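Local coordinates for protein NADPH-quinone reductase (Pediococcus pentosaceus ATCC 25745, PDB 3HA2) that probably transfers electrons from NAD(P)H to quinones by way of bound FMN, the deposited chain being the flavodoxin-like part of a longer protein, at residues F40-L50 with Q72-F82. Residues are numbered along the deposited sequence; the frame is centred on the assembly and turned at random.
Sequences FNVEQEQSLLL and QWMDTVMTTKF. With SO4 (sulfate ion), chain D.
Val42 and Val77 bring the two backbones closest, their CA atoms 5.2 Å apart, where helix 42-50 crosses helix 72-77 almost at a right angle (-92°). Val77, short and branched, fits as a knob among Val42, Glu45, Gln46 and Leu49; its CG2 meets Phe40 CE1 while CG1 meets Leu49 CD1. Ahead of the helix, Phe40 turns one ring face to the edge of the Trp73 indole, an edge-to-face pair with planes 69° apart. The indole of Trp73, its CG trans to the main-chain N, swings toward helix 42-50, and its NE1 donates to Glu45 OE1 at 2.8 Å, from above the carboxylate plane. A carboxylate suits this buried place because its two oxygens serve two partners, OE1 the indole and OE2 a hydrogen bond with His34 NE2. In this flavodoxin-like fold both helices follow strands of the parallel sheet, and Leu49 and Trp73 also pack on strands 3-7 and 54-60. From helix 42-50, Gln46 does two jobs at the end of helix 72-77 with one extended side chain. Its CG makes a CH-pi contact over the centre of the Phe82 ring, 3.6 Å from the centroid, and its amide stacks nearly parallel to that ring; NE2 reaches Val77 O at 2.9 Å, almost straight (170°) and on a carbonyl lone pair. A water links NE2 to Thr79 OG1, which caps the next helix by accepting from Phe82 N. Replacing Phe82 by alanine is likely to leave the Gln46 amide without its flat support and Leu50 CD2 without the CE1 it touches. At that helix's start, the backbone N atoms of Thr80 and Lys81 hold a sulfate, probably from the crystallisation liquor.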
# COMPACT_ATOMS: atom_id res chain seq x y z
N PHE A 40 1.35 15.58 -10.51
CA PHE A 40 -0.04 15.52 -10.96
C PHE A 40 -0.91 16.59 -10.29
O PHE A 40 -0.62 17.06 -9.18
CB PHE A 40 -0.66 14.13 -10.75
CG PHE A 40 -0.77 13.71 -9.31
CD1 PHE A 40 -1.88 14.06 -8.54
CD2 PHE A 40 0.23 12.93 -8.73
CE1 PHE A 40 -1.98 13.67 -7.21
CE2 PHE A 40 0.12 12.52 -7.39
CZ PHE A 40 -0.99 12.89 -6.64
N ASN A 41 -1.99 16.95 -10.99
CA ASN A 41 -2.90 17.99 -10.51
C ASN A 41 -4.21 17.33 -10.13
O ASN A 41 -4.79 16.62 -10.96
CB ASN A 41 -3.14 18.99 -11.63
CG ASN A 41 -4.05 20.11 -11.21
OD1 ASN A 41 -3.58 21.14 -10.70
ND2 ASN A 41 -5.35 19.93 -11.43
N VAL A 42 -4.68 17.55 -8.91
CA VAL A 42 -5.86 16.82 -8.41
C VAL A 42 -7.09 17.04 -9.28
O VAL A 42 -7.77 16.08 -9.65
CB VAL A 42 -6.16 17.15 -6.92
CG1 VAL A 42 -7.53 16.58 -6.48
CG2 VAL A 42 -5.05 16.58 -6.03
N GLU A 43 -7.37 18.31 -9.59
CA GLU A 43 -8.53 18.67 -10.42
C GLU A 43 -8.52 17.99 -11.80
O GLU A 43 -9.55 17.46 -12.23
CB GLU A 43 -8.65 20.20 -10.55
CG GLU A 43 -9.89 20.68 -11.30
CD GLU A 43 -10.00 22.19 -11.38
OE1 GLU A 43 -9.03 22.90 -11.01
OE2 GLU A 43 -11.07 22.69 -11.82
N GLN A 44 -7.37 17.98 -12.47
CA GLN A 44 -7.24 17.29 -13.76
C GLN A 44 -7.43 15.79 -13.63
O GLN A 44 -8.10 15.18 -14.47
CB GLN A 44 -5.93 17.63 -14.49
CG GLN A 44 -5.50 16.63 -15.62
CD GLN A 44 -6.39 16.61 -16.89
OE1 GLN A 44 -7.63 16.59 -16.84
NE2 GLN A 44 -5.72 16.55 -18.06
N GLU A 45 -6.85 15.19 -12.59
CA GLU A 45 -7.02 13.76 -12.33
C GLU A 45 -8.49 13.43 -12.03
O GLU A 45 -9.03 12.43 -12.55
CB GLU A 45 -6.11 13.30 -11.18
CG GLU A 45 -4.60 13.49 -11.43
CD GLU A 45 -4.07 12.64 -12.59
OE1 GLU A 45 -4.48 11.47 -12.71
OE2 GLU A 45 -3.23 13.16 -13.37
N GLN A 46 -9.14 14.25 -11.20
CA GLN A 46 -10.56 14.05 -10.91
C GLN A 46 -11.40 14.18 -12.17
O GLN A 46 -12.34 13.40 -12.38
CB GLN A 46 -11.05 15.02 -9.83
CG GLN A 46 -10.61 14.56 -8.44
CD GLN A 46 -11.03 15.52 -7.35
OE1 GLN A 46 -11.61 16.56 -7.62
NE2 GLN A 46 -10.69 15.19 -6.10
N SER A 47 -11.05 15.15 -13.01
CA SER A 47 -11.74 15.33 -14.28
C SER A 47 -11.66 14.08 -15.15
O SER A 47 -12.66 13.67 -15.72
CB SER A 47 -11.17 16.51 -15.06
OG SER A 47 -11.95 16.71 -16.22
N LEU A 48 -10.47 13.49 -15.25
CA LEU A 48 -10.30 12.27 -16.05
C LEU A 48 -11.12 11.12 -15.49
O LEU A 48 -11.75 10.37 -16.25
CB LEU A 48 -8.82 11.89 -16.14
CG LEU A 48 -7.94 12.81 -16.99
CD1 LEU A 48 -6.48 12.36 -16.87
CD2 LEU A 48 -8.38 12.79 -18.46
N LEU A 49 -11.13 10.96 -14.17
CA LEU A 49 -11.96 9.93 -13.56
C LEU A 49 -13.44 10.08 -13.91
O LEU A 49 -14.11 9.11 -14.27
CB LEU A 49 -11.79 9.91 -12.04
CG LEU A 49 -10.40 9.44 -11.59
CD1 LEU A 49 -10.20 9.87 -10.15
CD2 LEU A 49 -10.28 7.95 -11.70
N LEU A 50 -13.94 11.31 -13.81
CA LEU A 50 -15.35 11.58 -14.06
C LEU A 50 -15.74 11.25 -15.50
O LEU A 50 -16.89 10.91 -15.76
CB LEU A 50 -15.69 13.04 -13.74
CG LEU A 50 -15.74 13.46 -12.26
CD1 LEU A 50 -15.99 14.96 -12.14
CD2 LEU A 50 -16.80 12.69 -11.50
N GLN A 72 0.28 7.98 -3.35
CA GLN A 72 0.10 9.43 -3.21
C GLN A 72 -1.12 9.92 -3.99
O GLN A 72 -1.87 10.76 -3.51
CB GLN A 72 1.35 10.21 -3.63
CG GLN A 72 1.29 11.71 -3.27
CD GLN A 72 1.27 11.93 -1.76
OE1 GLN A 72 0.21 12.00 -1.14
NE2 GLN A 72 2.45 11.97 -1.16
N TRP A 73 -1.31 9.39 -5.20
CA TRP A 73 -2.47 9.76 -6.04
C TRP A 73 -3.76 9.33 -5.35
O TRP A 73 -4.72 10.09 -5.30
CB TRP A 73 -2.28 9.09 -7.40
CG TRP A 73 -3.33 9.30 -8.46
CD1 TRP A 73 -3.36 10.28 -9.41
CD2 TRP A 73 -4.42 8.43 -8.75
NE1 TRP A 73 -4.43 10.10 -10.26
CE2 TRP A 73 -5.11 8.98 -9.86
CE3 TRP A 73 -4.91 7.27 -8.14
CZ2 TRP A 73 -6.25 8.37 -10.40
CZ3 TRP A 73 -6.05 6.65 -8.70
CH2 TRP A 73 -6.71 7.22 -9.81
N MSE A 74 -3.76 8.12 -4.78
CA MSE A 74 -4.92 7.63 -4.04
C MSE A 74 -5.23 8.57 -2.86
O MSE A 74 -6.37 8.96 -2.66
CB MSE A 74 -4.69 6.20 -3.52
CG MSE A 74 -4.53 5.16 -4.61
SE MSE A 74 -6.27 4.73 -5.39
CE MSE A 74 -7.18 4.07 -3.79
N ASP A 75 -4.18 8.92 -2.10
CA ASP A 75 -4.32 9.73 -0.88
C ASP A 75 -4.83 11.15 -1.16
O ASP A 75 -5.51 11.76 -0.32
CB ASP A 75 -2.96 9.83 -0.14
CG ASP A 75 -2.49 8.50 0.49
OD1 ASP A 75 -3.27 7.53 0.52
OD2 ASP A 75 -1.33 8.46 0.95
N THR A 76 -4.49 11.69 -2.33
CA THR A 76 -4.70 13.11 -2.62
C THR A 76 -5.86 13.35 -3.60
O THR A 76 -6.63 14.30 -3.44
CB THR A 76 -3.38 13.74 -3.15
OG1 THR A 76 -2.30 13.44 -2.25
CG2 THR A 76 -3.50 15.23 -3.22
N VAL A 77 -5.99 12.49 -4.61
CA VAL A 77 -7.05 12.63 -5.61
C VAL A 77 -8.36 12.09 -5.04
O VAL A 77 -9.43 12.65 -5.29
CB VAL A 77 -6.67 11.90 -6.95
CG1 VAL A 77 -7.88 11.82 -7.92
CG2 VAL A 77 -5.52 12.59 -7.63
N MSE A 78 -8.27 10.97 -4.31
CA MSE A 78 -9.46 10.31 -3.79
C MSE A 78 -9.78 10.89 -2.41
O MSE A 78 -9.53 10.27 -1.38
CB MSE A 78 -9.28 8.79 -3.72
CG MSE A 78 -8.94 8.14 -5.04
SE MSE A 78 -10.25 8.56 -6.43
CE MSE A 78 -9.64 7.19 -7.72
N THR A 79 -10.33 12.09 -2.41
CA THR A 79 -10.71 12.72 -1.15
C THR A 79 -12.04 12.15 -0.65
O THR A 79 -12.79 11.54 -1.40
CB THR A 79 -10.84 14.25 -1.30
OG1 THR A 79 -11.82 14.55 -2.30
CG2 THR A 79 -9.49 14.86 -1.69
N THR A 80 -12.32 12.36 0.63
CA THR A 80 -13.63 12.04 1.19
C THR A 80 -14.73 12.72 0.40
O THR A 80 -15.73 12.07 0.04
CB THR A 80 -13.69 12.49 2.66
OG1 THR A 80 -12.66 11.80 3.38
CG2 THR A 80 -15.02 12.17 3.29
N LYS A 81 -14.55 14.02 0.11
CA LYS A 81 -15.53 14.86 -0.59
C LYS A 81 -15.85 14.32 -1.99
O LYS A 81 -17.00 14.36 -2.43
CB LYS A 81 -15.00 16.30 -0.70
CG LYS A 81 -16.03 17.36 -1.12
CD LYS A 81 -15.33 18.61 -1.69
CE LYS A 81 -16.13 19.89 -1.55
NZ LYS A 81 -17.62 19.75 -1.61
N PHE A 82 -14.84 13.81 -2.67
CA PHE A 82 -14.99 13.37 -4.06
C PHE A 82 -15.44 11.90 -4.14
O PHE A 82 -16.47 11.59 -4.75
CB PHE A 82 -13.66 13.59 -4.80
CG PHE A 82 -13.66 13.14 -6.24
CD1 PHE A 82 -14.30 13.89 -7.22
CD2 PHE A 82 -12.97 11.99 -6.62
CE1 PHE A 82 -14.30 13.48 -8.56
CE2 PHE A 82 -12.96 11.57 -7.96
CZ PHE A 82 -13.61 12.32 -8.93
S SO4 D . -11.12 15.45 2.29
O1 SO4 D . -11.28 15.70 3.73
O2 SO4 D . -10.09 16.35 1.77
O3 SO4 D . -10.66 14.07 2.09
O4 SO4 D . -12.41 15.69 1.61
O HOH W 1 -11.58 16.80 -3.76